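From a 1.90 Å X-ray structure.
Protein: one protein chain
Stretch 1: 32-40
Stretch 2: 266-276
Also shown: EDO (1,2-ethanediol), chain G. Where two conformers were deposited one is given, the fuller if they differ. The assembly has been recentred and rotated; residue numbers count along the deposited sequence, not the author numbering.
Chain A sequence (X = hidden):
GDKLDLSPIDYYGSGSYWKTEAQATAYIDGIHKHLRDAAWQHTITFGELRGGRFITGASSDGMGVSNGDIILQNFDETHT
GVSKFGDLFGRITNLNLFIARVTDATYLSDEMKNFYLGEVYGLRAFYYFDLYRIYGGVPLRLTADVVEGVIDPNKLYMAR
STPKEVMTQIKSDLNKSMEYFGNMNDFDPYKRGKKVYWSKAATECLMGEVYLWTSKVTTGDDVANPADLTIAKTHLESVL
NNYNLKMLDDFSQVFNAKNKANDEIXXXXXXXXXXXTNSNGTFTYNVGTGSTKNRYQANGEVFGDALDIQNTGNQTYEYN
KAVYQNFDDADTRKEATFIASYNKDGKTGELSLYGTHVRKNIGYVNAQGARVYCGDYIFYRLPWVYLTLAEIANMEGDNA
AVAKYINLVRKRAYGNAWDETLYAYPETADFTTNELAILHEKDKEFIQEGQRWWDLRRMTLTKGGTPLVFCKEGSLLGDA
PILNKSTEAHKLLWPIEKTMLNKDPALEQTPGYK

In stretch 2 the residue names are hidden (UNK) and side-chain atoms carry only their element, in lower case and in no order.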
# COMPACT_ATOMS: atom_id res chain seq x y z
N HIS A 32 -16.87 5.70 -3.73
CA HIS A 32 -16.12 4.89 -2.77
C HIS A 32 -16.08 3.38 -3.11
O HIS A 32 -15.11 2.70 -2.82
CB HIS A 32 -16.57 5.15 -1.32
CG HIS A 32 -16.07 6.45 -0.79
ND1 HIS A 32 -16.66 7.67 -1.11
CD2 HIS A 32 -14.99 6.74 -0.02
CE1 HIS A 32 -15.97 8.64 -0.55
NE2 HIS A 32 -14.96 8.11 0.13
N LYS A 33 -17.14 2.85 -3.71
CA LYS A 33 -17.17 1.43 -4.04
C LYS A 33 -16.25 1.18 -5.25
O LYS A 33 -15.65 0.12 -5.38
CB LYS A 33 -18.60 0.95 -4.30
CG LYS A 33 -19.52 1.05 -3.03
CD LYS A 33 -20.79 0.25 -3.15
CE LYS A 33 -21.70 0.35 -1.88
NZ LYS A 33 -20.99 0.85 -0.62
N HIS A 34 -16.15 2.15 -6.15
CA HIS A 34 -15.24 2.01 -7.28
C HIS A 34 -13.81 2.12 -6.79
O HIS A 34 -12.89 1.52 -7.37
CB HIS A 34 -15.51 3.10 -8.34
CG HIS A 34 -16.66 2.81 -9.24
ND1 HIS A 34 -17.57 3.77 -9.63
CD2 HIS A 34 -17.06 1.66 -9.85
CE1 HIS A 34 -18.48 3.23 -10.42
NE2 HIS A 34 -18.19 1.95 -10.57
N LEU A 35 -13.60 2.89 -5.72
CA LEU A 35 -12.29 2.98 -5.12
C LEU A 35 -11.99 1.61 -4.47
O LEU A 35 -10.88 1.11 -4.61
CB LEU A 35 -12.22 4.07 -4.06
CG LEU A 35 -10.94 4.28 -3.29
CD1 LEU A 35 -9.85 4.82 -4.27
CD2 LEU A 35 -11.17 5.22 -2.11
N ARG A 36 -12.97 1.03 -3.77
CA ARG A 36 -12.80 -0.31 -3.20
C ARG A 36 -12.36 -1.30 -4.29
O ARG A 36 -11.44 -2.12 -4.08
CB ARG A 36 -14.11 -0.79 -2.58
CG ARG A 36 -14.11 -2.22 -2.07
CD ARG A 36 -15.51 -2.79 -1.92
NE ARG A 36 -16.16 -2.87 -3.22
CZ ARG A 36 -17.46 -2.78 -3.44
NH1 ARG A 36 -18.32 -2.61 -2.44
NH2 ARG A 36 -17.89 -2.85 -4.68
N ASP A 37 -13.02 -1.23 -5.43
CA ASP A 37 -12.73 -2.13 -6.54
C ASP A 37 -11.30 -1.96 -7.10
O ASP A 37 -10.78 -2.87 -7.71
CB ASP A 37 -13.72 -1.92 -7.70
CG ASP A 37 -15.15 -2.37 -7.36
OD1 ASP A 37 -15.37 -3.01 -6.32
OD2 ASP A 37 -16.05 -2.03 -8.13
N ALA A 38 -10.68 -0.80 -6.89
CA ALA A 38 -9.26 -0.60 -7.29
C ALA A 38 -8.25 -0.86 -6.18
O ALA A 38 -7.03 -0.70 -6.39
CB ALA A 38 -9.08 0.81 -7.82
N ALA A 39 -8.72 -1.31 -5.02
CA ALA A 39 -7.83 -1.48 -3.87
C ALA A 39 -6.77 -2.58 -4.06
O ALA A 39 -5.62 -2.42 -3.64
CB ALA A 39 -8.63 -1.75 -2.61
N TRP A 40 -7.14 -3.68 -4.69
CA TRP A 40 -6.15 -4.75 -4.90
C TRP A 40 -5.05 -4.21 -5.80
O TRP A 40 -3.87 -4.40 -5.53
CB TRP A 40 -6.82 -5.97 -5.53
CG TRP A 40 -5.88 -7.10 -5.79
CD1 TRP A 40 -5.15 -7.30 -6.93
CD2 TRP A 40 -5.58 -8.20 -4.92
NE1 TRP A 40 -4.43 -8.45 -6.83
CE2 TRP A 40 -4.67 -9.03 -5.61
CE3 TRP A 40 -5.99 -8.56 -3.64
CZ2 TRP A 40 -4.17 -10.19 -5.06
CZ3 TRP A 40 -5.50 -9.73 -3.09
CH2 TRP A 40 -4.60 -10.53 -3.79
N UNK A 266 -6.55 5.47 9.91
CA UNK A 266 -6.91 6.78 9.38
C UNK A 266 -7.94 6.60 8.24
O UNK A 266 -9.03 7.15 8.28
c UNK A 266 -4.79 8.07 9.95
c UNK A 266 -5.69 7.54 8.82
c UNK A 266 -6.15 8.75 8.06
c UNK A 266 -3.52 7.34 10.26
N UNK A 267 -7.58 5.81 7.24
CA UNK A 267 -8.50 5.50 6.14
C UNK A 267 -8.32 4.05 5.66
O UNK A 267 -7.19 3.59 5.42
c UNK A 267 -8.38 6.51 4.98
c UNK A 267 -10.58 6.37 3.84
c UNK A 267 -11.40 5.98 2.79
c UNK A 267 -9.50 5.04 1.68
c UNK A 267 -9.23 6.12 3.82
c UNK A 267 -8.68 5.47 2.72
c UNK A 267 -10.86 5.31 1.72
N UNK A 268 -9.44 3.32 5.55
CA UNK A 268 -9.46 1.94 5.07
C UNK A 268 -10.60 1.76 4.05
O UNK A 268 -11.61 2.47 4.13
c UNK A 268 -9.69 0.96 6.26
N UNK A 269 -10.40 0.81 3.12
CA UNK A 269 -11.40 0.34 2.19
C UNK A 269 -12.27 -0.73 2.89
O UNK A 269 -11.75 -1.72 3.36
c UNK A 269 -10.75 -0.29 0.95
c UNK A 269 -9.94 0.76 0.15
c UNK A 269 -10.75 1.93 -0.41
c UNK A 269 -11.77 -1.02 0.08
N UNK A 270 -13.56 -0.51 2.92
CA UNK A 270 -14.55 -1.42 3.55
C UNK A 270 -14.94 -2.58 2.64
O UNK A 270 -15.48 -2.38 1.54
c UNK A 270 -16.96 -1.41 4.63
c UNK A 270 -16.49 -2.25 5.85
n UNK A 270 -15.41 -0.12 8.63
n UNK A 270 -17.54 -0.53 7.89
c UNK A 270 -15.80 -0.61 3.96
c UNK A 270 -16.22 -0.74 7.80
n UNK A 270 -15.72 -1.52 6.86
N UNK A 271 -14.65 -3.80 3.10
CA UNK A 271 -15.17 -5.01 2.50
C UNK A 271 -16.23 -5.50 3.49
O UNK A 271 -16.07 -5.33 4.69
c UNK A 271 -11.97 -5.07 1.14
c UNK A 271 -11.25 -4.67 0.05
c UNK A 271 -13.69 -5.86 -0.29
c UNK A 271 -11.74 -4.88 -1.24
c UNK A 271 -14.03 -6.04 2.23
c UNK A 271 -12.97 -5.48 -1.41
c UNK A 271 -13.19 -5.67 1.01
N UNK A 272 -17.34 -6.01 2.98
CA UNK A 272 -18.53 -6.32 3.80
C UNK A 272 -19.16 -7.61 3.30
O UNK A 272 -19.44 -7.72 2.11
c UNK A 272 -20.63 -5.27 6.02
c UNK A 272 -20.87 -5.21 4.48
c UNK A 272 -21.76 -4.01 4.09
c UNK A 272 -19.54 -5.17 3.71
N UNK A 273 -19.28 -8.60 4.17
CA UNK A 273 -19.98 -9.84 3.83
C UNK A 273 -21.31 -9.54 3.15
O UNK A 273 -22.03 -8.63 3.54
c UNK A 273 -20.97 -12.91 6.01
o UNK A 273 -20.54 -12.51 7.10
o UNK A 273 -21.44 -14.03 5.88
c UNK A 273 -20.86 -12.04 4.77
c UNK A 273 -20.20 -10.71 5.06
N UNK A 274 -21.58 -10.26 2.08
CA UNK A 274 -22.79 -10.04 1.31
C UNK A 274 -22.77 -8.90 0.34
O UNK A 274 -23.76 -8.69 -0.34
N UNK A 275 -21.67 -8.15 0.27
CA UNK A 275 -21.56 -7.02 -0.67
C UNK A 275 -20.30 -7.15 -1.55
O UNK A 275 -20.40 -7.26 -2.77
o UNK A 275 -22.69 -2.53 0.15
c UNK A 275 -21.60 -3.15 0.11
o UNK A 275 -20.59 -2.76 0.76
c UNK A 275 -21.57 -5.71 0.10
c UNK A 275 -21.50 -4.42 -0.76
N UNK A 276 -19.13 -7.17 -0.92
CA UNK A 276 -17.87 -7.34 -1.64
C UNK A 276 -16.86 -7.90 -0.67
O UNK A 276 -16.84 -7.52 0.51
c UNK A 276 -17.40 -6.03 -2.21
C1 EDO G . -18.79 1.43 2.25
O1 EDO G . -19.04 0.42 1.25
C2 EDO G . -18.08 2.62 1.62
O2 EDO G . -18.98 3.21 0.67
O HOH W 1 -17.82 -3.32 0.31

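Position 266 carries four carbons, forked at the first, with one arm two carbons long. None of them comes near stretch 1. This is Ile266, at a corner of the chain.

Position 267 has one carbon followed by a ring of six carbons. The ring touches Leu35. A ring of carbon alone, with no hydroxyl, makes this Phe267. Phe267 CZ lies 3.8 Å from Leu35 CD2.

Position 268 has a single side-chain carbon, out of reach of stretch 1. It is Ala268.

Position 269 has four carbons, again forked at the first with one longer arm. It points toward the helix and touches Leu35, Arg36 and Ala39. The fork identifies Ile269. Its CD1 lies 3.7 Å from Leu35 CG, its CG2 3.4 Å from Arg36 CG, and its CG1 4.0 Å from Ala39 CB.

Position 270 has three carbons, a nitrogen, then a carbon bearing two more nitrogens. This guanidinium is Arg270. Its CA-to-CB bond points sideways, its side chain makes no contact with stretch 1, and it is hydrogen-bonded elsewhere in the structure. Its backbone O is 3.5 Å from Arg36 CD.

Position 271 has one carbon and a six-carbon ring, which reaches Arg36. It is Phe271, with CE1 3.5 Å from Arg36 CG.

Position 272 has four carbons, forked at the second, and makes no contact with stretch 1. It is Leu272.

Position 273 has three carbons, the third carrying two oxygens. It is Glu273, remote from the helix.

Position 274 has no side-chain atoms and is Gly274. Its phi of 80° and psi of -1° would jam a CB against the preceding carbonyl O.

Position 275 has three carbons, the third with two oxygens. Its CA-to-CB bond points toward stretch 1, and its end comes near Lys33 and Arg36. It is Glu275. Its salt bridges are long: OE2 to Lys33 NZ and OE1 to Arg36 NH1, both 3.9 Å.

Position 276 has one carbon, over one face of the Arg36 guanidinium. It is Ala276, with CB 3.5 Å from Arg36 CZ.

The contact joins an apolar patch to a charged margin. Leu35 and Ala39 pack on Ile269, and Leu35 also meets Phe267. Arg36 spans both parts: its CG meets Ile269 and Phe271, while its guanidinium lies by Glu275 and Ala276. No direct hydrogen bond crosses. Instead, water 1 accepts from Arg36 NH1 (2.9 Å) and donates to Arg270 O (2.8 Å) and Glu275 OE1 (2.9 Å). Asp37 OD1 holds the guanidinium from within the helix stretch, 3.0 Å from Arg36 NH2.

Stretch 2, residues 266-276: IFAIRFLEGEA
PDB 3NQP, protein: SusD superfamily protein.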